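Local coordinates for protein disulphide isomerase (Xylella fastidiosa, PDB 3FK8) that probably reduces, forms or rearranges disulphide bonds in other proteins, at residues 30-36 against 63-69; 40-44 against 91-95; 50-56 against 121-125. Where two conformers were deposited one is given. Residues are numbered along the deposited sequence.

Interaction 1: residues 30-36 against 63-69; sequences KPTLLVF and HFEVVKI
Strands 32-36 and 65-69 run parallel and extended, their axes 4.5 Å apart at closest and inclined by 16°. Pairs run from Thr32-Glu65 to Phe36-Ile69. Five hydrogen bonds make the ladder: Glu65 N to Pro31 O (2.9 Å), Leu33 N to Glu65 O (2.7 Å), Val67 N to Leu33 O (2.9 Å), Val35 N to Val67 O (2.9 Å) and Ile69 N to Val35 O (2.8 Å). On the face of Leu34, Val67, Phe36 and Ile69, chi1 m at both Phe36 and Ile69 drops Ile69 CD1 into the hollow between Leu34 CB (4.0 Å) and the Phe36 ring, 3.9 Å from its centroid (CH-pi). The other face carries Leu33 (chi1 t), Val66, Val35 and Lys68, whose NZ reaches Asp48; valine's beta branch favours the extended backbone. The compact Pro31 ring packs obliquely on Phe64, Pro31 CG 3.8 Å and Leu33 CB 4.0 Å from Phe64 CD1. Strand 94-98 flanks 32-37 antiparallel; helix 14-28 covers Thr32, Glu65 and Val67, helix 121-132 Leu33 and Phe64, giving the thioredoxin fold.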
loop_
_atom_site.group_PDB
_atom_site.type_symbol
_atom_site.label_atom_id
_atom_site.label_comp_id
_atom_site.label_asym_id
_atom_site.label_seq_id
_atom_site.Cartn_x
_atom_site.Cartn_y
_atom_site.Cartn_z
ATOM N N LYS A 30 -15.422 1.433 3.745
ATOM C CA LYS A 30 -14.089 2.003 3.880
ATOM C C LYS A 30 -13.325 1.878 2.579
ATOM O O LYS A 30 -13.542 0.945 1.806
ATOM C CB LYS A 30 -13.282 1.286 4.954
ATOM C CG LYS A 30 -13.754 1.557 6.375
ATOM C CD LYS A 30 -13.260 0.474 7.268
ATOM C CE LYS A 30 -11.840 0.689 7.672
ATOM N NZ LYS A 30 -11.555 -0.087 8.905
ATOM N N PRO A 31 -12.451 2.843 2.313
ATOM C CA PRO A 31 -11.516 2.673 1.187
ATOM C C PRO A 31 -10.501 1.555 1.461
ATOM O O PRO A 31 -10.233 1.191 2.635
ATOM C CB PRO A 31 -10.817 4.033 1.136
ATOM C CG PRO A 31 -10.887 4.571 2.512
ATOM C CD PRO A 31 -12.174 4.065 3.094
ATOM N N THR A 32 -9.947 1.009 0.390
ATOM C CA THR A 32 -8.888 0.014 0.470
ATOM C C THR A 32 -7.566 0.638 0.036
ATOM O O THR A 32 -7.507 1.376 -0.947
ATOM C CB THR A 32 -9.216 -1.166 -0.425
ATOM O OG1 THR A 32 -10.435 -1.749 0.025
ATOM C CG2 THR A 32 -8.094 -2.230 -0.427
ATOM N N LEU A 33 -6.520 0.364 0.801
ATOM C CA LEU A 33 -5.180 0.802 0.499
ATOM C C LEU A 33 -4.380 -0.370 -0.060
ATOM O O LEU A 33 -4.210 -1.386 0.603
ATOM C CB LEU A 33 -4.580 1.248 1.805
ATOM C CG LEU A 33 -3.188 1.758 1.821
ATOM C CD1 LEU A 33 -3.123 3.046 0.990
ATOM C CD2 LEU A 33 -2.693 2.021 3.248
ATOM N N LEU A 34 -3.968 -0.229 -1.304
ATOM C CA LEU A 34 -3.077 -1.201 -1.934
ATOM C C LEU A 34 -1.636 -0.665 -1.861
ATOM O O LEU A 34 -1.377 0.453 -2.328
ATOM C CB LEU A 34 -3.449 -1.368 -3.384
ATOM C CG LEU A 34 -4.870 -1.764 -3.739
ATOM C CD1 LEU A 34 -5.067 -2.008 -5.225
ATOM C CD2 LEU A 34 -5.299 -2.978 -2.933
ATOM N N VAL A 35 -0.754 -1.445 -1.257
ATOM C CA VAL A 35 0.638 -1.029 -1.077
ATOM C C VAL A 35 1.506 -1.930 -1.906
ATOM O O VAL A 35 1.601 -3.142 -1.643
ATOM C CB VAL A 35 1.099 -1.077 0.404
ATOM C CG1 VAL A 35 2.479 -0.489 0.520
ATOM C CG2 VAL A 35 0.070 -0.356 1.303
ATOM N N PHE A 36 2.093 -1.366 -2.966
ATOM C CA PHE A 36 2.962 -2.133 -3.887
ATOM C C PHE A 36 4.421 -1.964 -3.484
ATOM O O PHE A 36 4.908 -0.842 -3.342
ATOM C CB PHE A 36 2.786 -1.606 -5.300
ATOM C CG PHE A 36 1.440 -1.880 -5.904
ATOM C CD1 PHE A 36 1.275 -2.960 -6.797
ATOM C CD2 PHE A 36 0.329 -1.084 -5.612
ATOM C CE1 PHE A 36 0.016 -3.206 -7.366
ATOM C CE2 PHE A 36 -0.921 -1.352 -6.208
ATOM C CZ PHE A 36 -1.065 -2.373 -7.057
ATOM N N HIS A 63 -9.271 3.625 9.192
ATOM C CA HIS A 63 -9.724 4.207 7.936
ATOM C C HIS A 63 -9.672 3.348 6.709
ATOM O O HIS A 63 -10.393 3.662 5.753
ATOM C CB HIS A 63 -8.951 5.479 7.666
ATOM C CG HIS A 63 -9.311 6.560 8.602
ATOM N ND1 HIS A 63 -8.533 6.866 9.688
ATOM C CD2 HIS A 63 -10.399 7.363 8.670
ATOM C CE1 HIS A 63 -9.113 7.832 10.380
ATOM N NE2 HIS A 63 -10.232 8.162 9.772
ATOM N N PHE A 64 -8.885 2.276 6.696
ATOM C CA PHE A 64 -8.644 1.507 5.468
ATOM C C PHE A 64 -8.720 0.033 5.675
ATOM O O PHE A 64 -8.444 -0.480 6.775
ATOM C CB PHE A 64 -7.206 1.764 4.959
ATOM C CG PHE A 64 -6.920 3.197 4.614
ATOM C CD1 PHE A 64 -7.332 3.703 3.375
ATOM C CD2 PHE A 64 -6.182 4.021 5.504
ATOM C CE1 PHE A 64 -7.077 5.021 3.058
ATOM C CE2 PHE A 64 -5.926 5.343 5.182
ATOM C CZ PHE A 64 -6.362 5.840 3.937
ATOM N N GLU A 65 -9.086 -0.667 4.616
ATOM C CA GLU A 65 -8.708 -2.081 4.472
ATOM C C GLU A 65 -7.370 -2.043 3.766
ATOM O O GLU A 65 -7.099 -1.072 3.041
ATOM C CB GLU A 65 -9.747 -2.818 3.632
ATOM C CG GLU A 65 -11.147 -2.890 4.301
ATOM C CD GLU A 65 -11.156 -3.636 5.615
ATOM O OE1 GLU A 65 -10.429 -4.651 5.765
ATOM O OE2 GLU A 65 -11.883 -3.188 6.540
ATOM N N VAL A 66 -6.475 -2.970 4.039
ATOM C CA VAL A 66 -5.101 -2.856 3.479
ATOM C C VAL A 66 -4.652 -4.181 2.872
ATOM O O VAL A 66 -4.909 -5.263 3.425
ATOM C CB VAL A 66 -4.089 -2.554 4.573
ATOM C CG1 VAL A 66 -2.673 -2.407 4.010
ATOM C CG2 VAL A 66 -4.454 -1.327 5.342
ATOM N N VAL A 67 -3.990 -4.093 1.719
ATOM C CA VAL A 67 -3.371 -5.251 1.042
ATOM C C VAL A 67 -1.989 -4.853 0.596
ATOM O O VAL A 67 -1.845 -3.818 -0.052
ATOM C CB VAL A 67 -4.135 -5.706 -0.227
ATOM C CG1 VAL A 67 -3.412 -6.866 -0.948
ATOM C CG2 VAL A 67 -5.546 -6.110 0.114
ATOM N N LYS A 68 -0.992 -5.687 0.911
ATOM C CA LYS A 68 0.376 -5.521 0.397
ATOM C C LYS A 68 0.591 -6.396 -0.804
ATOM O O LYS A 68 0.271 -7.589 -0.709
ATOM C CB LYS A 68 1.419 -5.815 1.463
ATOM C CG LYS A 68 1.652 -4.631 2.415
ATOM C CD LYS A 68 2.779 -4.931 3.412
ATOM C CE LYS A 68 2.230 -5.648 4.625
ATOM N NZ LYS A 68 3.255 -5.876 5.716
ATOM N N ILE A 69 1.042 -5.828 -1.917
ATOM C CA ILE A 69 1.235 -6.551 -3.167
ATOM C C ILE A 69 2.737 -6.585 -3.494
ATOM O O ILE A 69 3.364 -5.532 -3.729
ATOM C CB ILE A 69 0.459 -5.889 -4.346
ATOM C CG1 ILE A 69 -1.025 -5.924 -3.983
ATOM C CG2 ILE A 69 0.720 -6.603 -5.611
ATOM C CD1 ILE A 69 -1.812 -4.830 -4.488
#

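Interaction 2: residues 40-44 against 91-95; sequences WCTDC and GIPAV. With FMT (formic acid), chain B.
Ile92, Pro93 and Cys44 bury the most surface; loop 40-41 and the helix from Thr42 face loop 91-93, with CA of Cys44 and CA of Pro93 nearest (5.1 Å). The peptide bond before Pro93 is cis, and the proline ring, its CA-to-CB bond directed toward 40-44, packs against the cysteine (chi1 m): Cys44 SG lies 3.7 Å from Pro93 CB and 3.6 Å from Pro93 N. Asp43 CB touches Pro93 CD at 3.6 Å. Ile92 (chi1 p, chi2 t) sends CD1 to within 3.9 Å of Cys44 SG, 4.0 Å of Cys41 CB and 3.8 Å of Trp40 CZ2, so one slender aliphatic arm reaches three partners. A WCxxC sequence at a helix start facing a cis-proline is the hallmark of the thioredoxin active site, consistent with redox roles for Cys41 and Cys44, free thiols here. Cys41 (chi1 t) is the N-cap of the helix: its SG accepts from Cys44 N at 3.4 Å. A formic acid, probably from the crystallisation liquor, accepts at O1 from Thr42 N (3.1 Å).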
loop_
_atom_site.group_PDB
_atom_site.type_symbol
_atom_site.label_atom_id
_atom_site.label_comp_id
_atom_site.label_asym_id
_atom_site.label_seq_id
_atom_site.Cartn_x
_atom_site.Cartn_y
_atom_site.Cartn_z
ATOM N N TRP A 40 13.144 -6.574 -0.937
ATOM C CA TRP A 40 14.507 -6.083 -1.176
ATOM C C TRP A 40 14.610 -4.588 -1.034
ATOM O O TRP A 40 15.721 -4.076 -0.940
ATOM C CB TRP A 40 15.024 -6.517 -2.565
ATOM C CG TRP A 40 14.227 -5.981 -3.678
ATOM C CD1 TRP A 40 13.209 -6.647 -4.365
ATOM C CD2 TRP A 40 14.322 -4.670 -4.284
ATOM N NE1 TRP A 40 12.692 -5.812 -5.332
ATOM C CE2 TRP A 40 13.325 -4.593 -5.300
ATOM C CE3 TRP A 40 15.136 -3.549 -4.065
ATOM C CZ2 TRP A 40 13.154 -3.451 -6.100
ATOM C CZ3 TRP A 40 14.971 -2.433 -4.854
ATOM C CH2 TRP A 40 13.981 -2.381 -5.861
ATOM N N CYS A 41 13.483 -3.871 -1.084
ATOM C CA CYS A 41 13.529 -2.428 -1.150
ATOM C C CYS A 41 13.517 -1.781 0.229
ATOM O O CYS A 41 12.584 -1.963 1.022
ATOM C CB CYS A 41 12.347 -1.971 -1.937
ATOM S SG CYS A 41 12.224 -0.117 -1.935
ATOM N N THR A 42 14.607 -1.086 0.531
ATOM C CA THR A 42 14.766 -0.536 1.863
ATOM C C THR A 42 13.694 0.524 2.144
ATOM O O THR A 42 13.273 0.666 3.284
ATOM C CB THR A 42 16.227 -0.050 2.119
ATOM O OG1 THR A 42 16.573 1.029 1.225
ATOM C CG2 THR A 42 17.150 -1.211 1.896
ATOM N N ASP A 43 13.237 1.283 1.122
ATOM C CA ASP A 43 12.143 2.208 1.353
ATOM C C ASP A 43 10.840 1.522 1.669
ATOM O O ASP A 43 10.061 1.958 2.525
ATOM C CB ASP A 43 12.011 3.129 0.151
ATOM C CG ASP A 43 13.273 3.923 -0.053
ATOM O OD1 ASP A 43 13.509 4.898 0.728
ATOM O OD2 ASP A 43 14.070 3.571 -0.933
ATOM N N CYS A 44 10.600 0.364 1.035
ATOM C CA CYS A 44 9.404 -0.414 1.360
ATOM C C CYS A 44 9.456 -0.969 2.778
ATOM O O CYS A 44 8.439 -0.967 3.491
ATOM C CB CYS A 44 9.276 -1.587 0.420
ATOM S SG CYS A 44 8.972 -1.134 -1.322
ATOM N N GLY A 91 8.151 4.481 -9.078
ATOM C CA GLY A 91 8.960 3.992 -7.957
ATOM C C GLY A 91 8.135 3.221 -6.919
ATOM O O GLY A 91 6.915 3.392 -6.854
ATOM N N ILE A 92 8.824 2.440 -6.091
ATOM C CA ILE A 92 8.237 1.766 -4.936
ATOM C C ILE A 92 8.887 2.246 -3.640
ATOM O O ILE A 92 10.029 2.699 -3.635
ATOM C CB ILE A 92 8.291 0.195 -5.056
ATOM C CG1 ILE A 92 9.738 -0.261 -5.258
ATOM C CG2 ILE A 92 7.333 -0.307 -6.151
ATOM C CD1 ILE A 92 9.874 -1.773 -5.076
ATOM N N PRO A 93 8.153 2.173 -2.520
ATOM C CA PRO A 93 6.756 1.729 -2.417
ATOM C C PRO A 93 5.824 2.699 -3.063
ATOM O O PRO A 93 6.118 3.882 -3.167
ATOM C CB PRO A 93 6.528 1.658 -0.892
ATOM C CG PRO A 93 7.497 2.689 -0.351
ATOM C CD PRO A 93 8.710 2.591 -1.223
ATOM N N ALA A 94 4.694 2.202 -3.529
ATOM C CA ALA A 94 3.642 3.000 -4.176
ATOM C C ALA A 94 2.308 2.574 -3.646
ATOM O O ALA A 94 2.139 1.438 -3.233
ATOM C CB ALA A 94 3.698 2.842 -5.677
ATOM N N VAL A 95 1.346 3.487 -3.624
ATOM C CA VAL A 95 0.037 3.145 -3.091
ATOM C C VAL A 95 -1.085 3.516 -4.061
ATOM O O VAL A 95 -0.939 4.439 -4.879
ATOM C CB VAL A 95 -0.240 3.660 -1.645
ATOM C CG1 VAL A 95 0.864 3.183 -0.576
ATOM C CG2 VAL A 95 -0.243 5.083 -1.645
HETATM C C FMT B . 16.576 -0.352 -2.318
HETATM O O1 FMT B . 17.030 -1.130 -1.459
HETATM O O2 FMT B . 15.654 0.466 -2.157
#

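Interaction 3: residues 50-56 against 121-125; sequences SLRNQKN and DQGIY
Polar contacts hold the turn between two helices against the first turn of helix 121-132. Ser50 (chi1 t) points toward the other segment, and its small hydroxyl suits the close approach: Ser50 OG donates to Asp121 OD1 at 2.7 Å. Water 1 also bridges the segments: it donates to Asp121 OD2 at 2.6 Å and accepts from Asn53 ND2 at 3.2 Å. Water 2 accepts from Lys55 NZ (2.9 Å) and Gln122 NE2 (3.0 Å); Gln122 NE2 is also bonded to Asp126. Within 50-56, Asn53 is the N-cap of helix 54-63, chi1 p bringing Asn53 OD1 to 2.8 Å from Asn56 N, and Asn56 ND2 donates to Ser50 O at 3.1 Å, tying Ser50 to the first turn of helix 54-63. In this thioredoxin-like fold, the contact joins that helix-to-helix turn to the C-terminal helix. The all-trans Lys55 chain reaches over one face of the Tyr125 ring (chi1 t) and ends above its centre, with Lys55 CE 3.6 Å from the centroid (CH-pi) and Lys55 NZ 4.5 Å from it, 5° off the normal, a cation-pi contact. Apolar packing brings Leu51 CD2 to 3.7 Å from Ile124 CG2.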
loop_
_atom_site.group_PDB
_atom_site.type_symbol
_atom_site.label_atom_id
_atom_site.label_comp_id
_atom_site.label_asym_id
_atom_site.label_seq_id
_atom_site.Cartn_x
_atom_site.Cartn_y
_atom_site.Cartn_z
ATOM N N SER A 50 7.272 1.952 9.811
ATOM C CA SER A 50 6.525 3.093 10.306
ATOM C C SER A 50 5.035 2.855 10.445
ATOM O O SER A 50 4.420 3.253 11.442
ATOM C CB SER A 50 6.775 4.280 9.375
ATOM O OG SER A 50 6.220 5.460 9.942
ATOM N N LEU A 51 4.433 2.197 9.458
ATOM C CA LEU A 51 3.016 1.918 9.511
ATOM C C LEU A 51 2.640 0.969 10.633
ATOM O O LEU A 51 1.492 0.967 11.038
ATOM C CB LEU A 51 2.469 1.427 8.160
ATOM C CG LEU A 51 2.507 2.504 7.048
ATOM C CD1 LEU A 51 1.930 1.905 5.787
ATOM C CD2 LEU A 51 1.764 3.796 7.467
ATOM N N ARG A 52 3.638 0.225 11.124
ATOM C CA ARG A 52 3.489 -0.716 12.230
ATOM C C ARG A 52 3.422 -0.035 13.586
ATOM O O ARG A 52 2.935 -0.659 14.555
ATOM C CB ARG A 52 4.644 -1.734 12.250
ATOM C CG ARG A 52 4.455 -2.843 11.249
ATOM C CD ARG A 52 5.295 -4.057 11.552
ATOM N NE ARG A 52 6.677 -3.953 11.114
ATOM C CZ ARG A 52 7.690 -3.588 11.899
ATOM N NH1 ARG A 52 7.472 -3.248 13.164
ATOM N NH2 ARG A 52 8.921 -3.545 11.412
ATOM N N ASN A 53 3.877 1.223 13.681
ATOM C CA ASN A 53 3.928 1.865 15.007
ATOM C C ASN A 53 2.507 2.101 15.530
ATOM O O ASN A 53 1.527 1.948 14.811
ATOM C CB ASN A 53 4.878 3.076 15.048
ATOM C CG ASN A 53 4.298 4.353 14.450
ATOM O OD1 ASN A 53 3.093 4.504 14.320
ATOM N ND2 ASN A 53 5.177 5.304 14.133
ATOM N N GLN A 54 2.365 2.409 16.818
ATOM C CA GLN A 54 1.062 2.483 17.419
ATOM C C GLN A 54 0.180 3.594 16.821
ATOM O O GLN A 54 -0.988 3.374 16.512
ATOM C CB GLN A 54 1.224 2.648 18.941
ATOM C CG GLN A 54 0.024 2.196 19.664
ATOM C CD GLN A 54 0.255 1.921 21.133
ATOM O OE1 GLN A 54 1.207 2.381 21.748
ATOM N NE2 GLN A 54 -0.658 1.160 21.704
ATOM N N LYS A 55 0.748 4.792 16.684
ATOM C CA LYS A 55 -0.030 5.935 16.125
ATOM C C LYS A 55 -0.473 5.645 14.691
ATOM O O LYS A 55 -1.633 5.830 14.312
ATOM C CB LYS A 55 0.785 7.227 16.147
ATOM C CG LYS A 55 0.112 8.412 15.570
ATOM C CD LYS A 55 0.877 9.698 15.907
ATOM C CE LYS A 55 0.191 10.907 15.251
ATOM N NZ LYS A 55 0.839 12.150 15.766
ATOM N N ASN A 56 0.447 5.133 13.900
ATOM C CA ASN A 56 0.142 4.951 12.506
ATOM C C ASN A 56 -0.773 3.741 12.280
ATOM O O ASN A 56 -1.636 3.763 11.408
ATOM C CB ASN A 56 1.421 4.860 11.668
ATOM C CG ASN A 56 2.201 6.154 11.657
ATOM O OD1 ASN A 56 1.699 7.186 12.122
ATOM N ND2 ASN A 56 3.436 6.125 11.102
ATOM N N ASP A 121 8.355 9.427 10.964
ATOM C CA ASP A 121 7.060 8.843 11.290
ATOM C C ASP A 121 5.935 9.880 11.131
ATOM O O ASP A 121 4.835 9.530 10.718
ATOM C CB ASP A 121 7.035 8.287 12.715
ATOM C CG ASP A 121 7.803 6.995 12.856
ATOM O OD1 ASP A 121 7.991 6.271 11.862
ATOM O OD2 ASP A 121 8.146 6.633 13.996
ATOM N N GLN A 122 6.207 11.143 11.462
ATOM C CA GLN A 122 5.203 12.165 11.341
ATOM C C GLN A 122 4.908 12.461 9.845
ATOM O O GLN A 122 3.750 12.689 9.466
ATOM C CB GLN A 122 5.668 13.467 12.015
ATOM C CG GLN A 122 4.540 14.537 11.991
ATOM C CD GLN A 122 3.340 14.133 12.818
ATOM O OE1 GLN A 122 3.477 13.733 13.971
ATOM N NE2 GLN A 122 2.182 14.273 12.297
ATOM N N GLY A 123 5.950 12.455 8.982
ATOM C CA GLY A 123 5.739 12.651 7.534
ATOM C C GLY A 123 4.876 11.528 6.969
ATOM O O GLY A 123 3.997 11.792 6.159
ATOM N N ILE A 124 5.112 10.291 7.418
ATOM C CA ILE A 124 4.325 9.171 6.952
ATOM C C ILE A 124 2.881 9.283 7.469
ATOM O O ILE A 124 1.906 9.131 6.708
ATOM C CB ILE A 124 5.038 7.830 7.304
ATOM C CG1 ILE A 124 6.268 7.740 6.411
ATOM C CG2 ILE A 124 4.104 6.614 7.129
ATOM C CD1 ILE A 124 7.252 6.664 6.838
ATOM N N TYR A 125 2.736 9.599 8.765
ATOM C CA TYR A 125 1.426 9.844 9.316
ATOM C C TYR A 125 0.683 10.909 8.507
ATOM O O TYR A 125 -0.470 10.697 8.112
ATOM C CB TYR A 125 1.542 10.259 10.792
ATOM C CG TYR A 125 0.180 10.567 11.386
ATOM C CD1 TYR A 125 -0.591 9.557 11.957
ATOM C CD2 TYR A 125 -0.366 11.861 11.316
ATOM C CE1 TYR A 125 -1.873 9.834 12.497
ATOM C CE2 TYR A 125 -1.617 12.146 11.827
ATOM C CZ TYR A 125 -2.377 11.127 12.410
ATOM O OH TYR A 125 -3.624 11.395 12.944
HETATM O O HOH W 1 8.052 4.319 15.122
HETATM O O HOH W 2 -0.133 14.378 14.255
#

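Overall arrangement
All three contacts belong to one thioredoxin-like domain, with centres 15 to 16 Å apart. Interactions 1 and 2 touch within the sheet, where strands 32-37 and 94-98 are antiparallel neighbours and Phe36 N lies 2.8 Å from Ala94 O, a probable hydrogen bond. Interaction 3 touches neither, its nearest atoms being about 5 Å from interaction 1 and 7 Å from interaction 2, but it shares helix 42-51 with interaction 2. The contacts cross along the chain: 30-36, 40-44 and 50-56 come first, then 63-69, 91-95 and 121-125 in the same order. Strand 32-37 leads through the CxxC helix and helix 54-63 back to the sheet at 65-70; interaction 3 brings helix 121-132 against the turn between those helices.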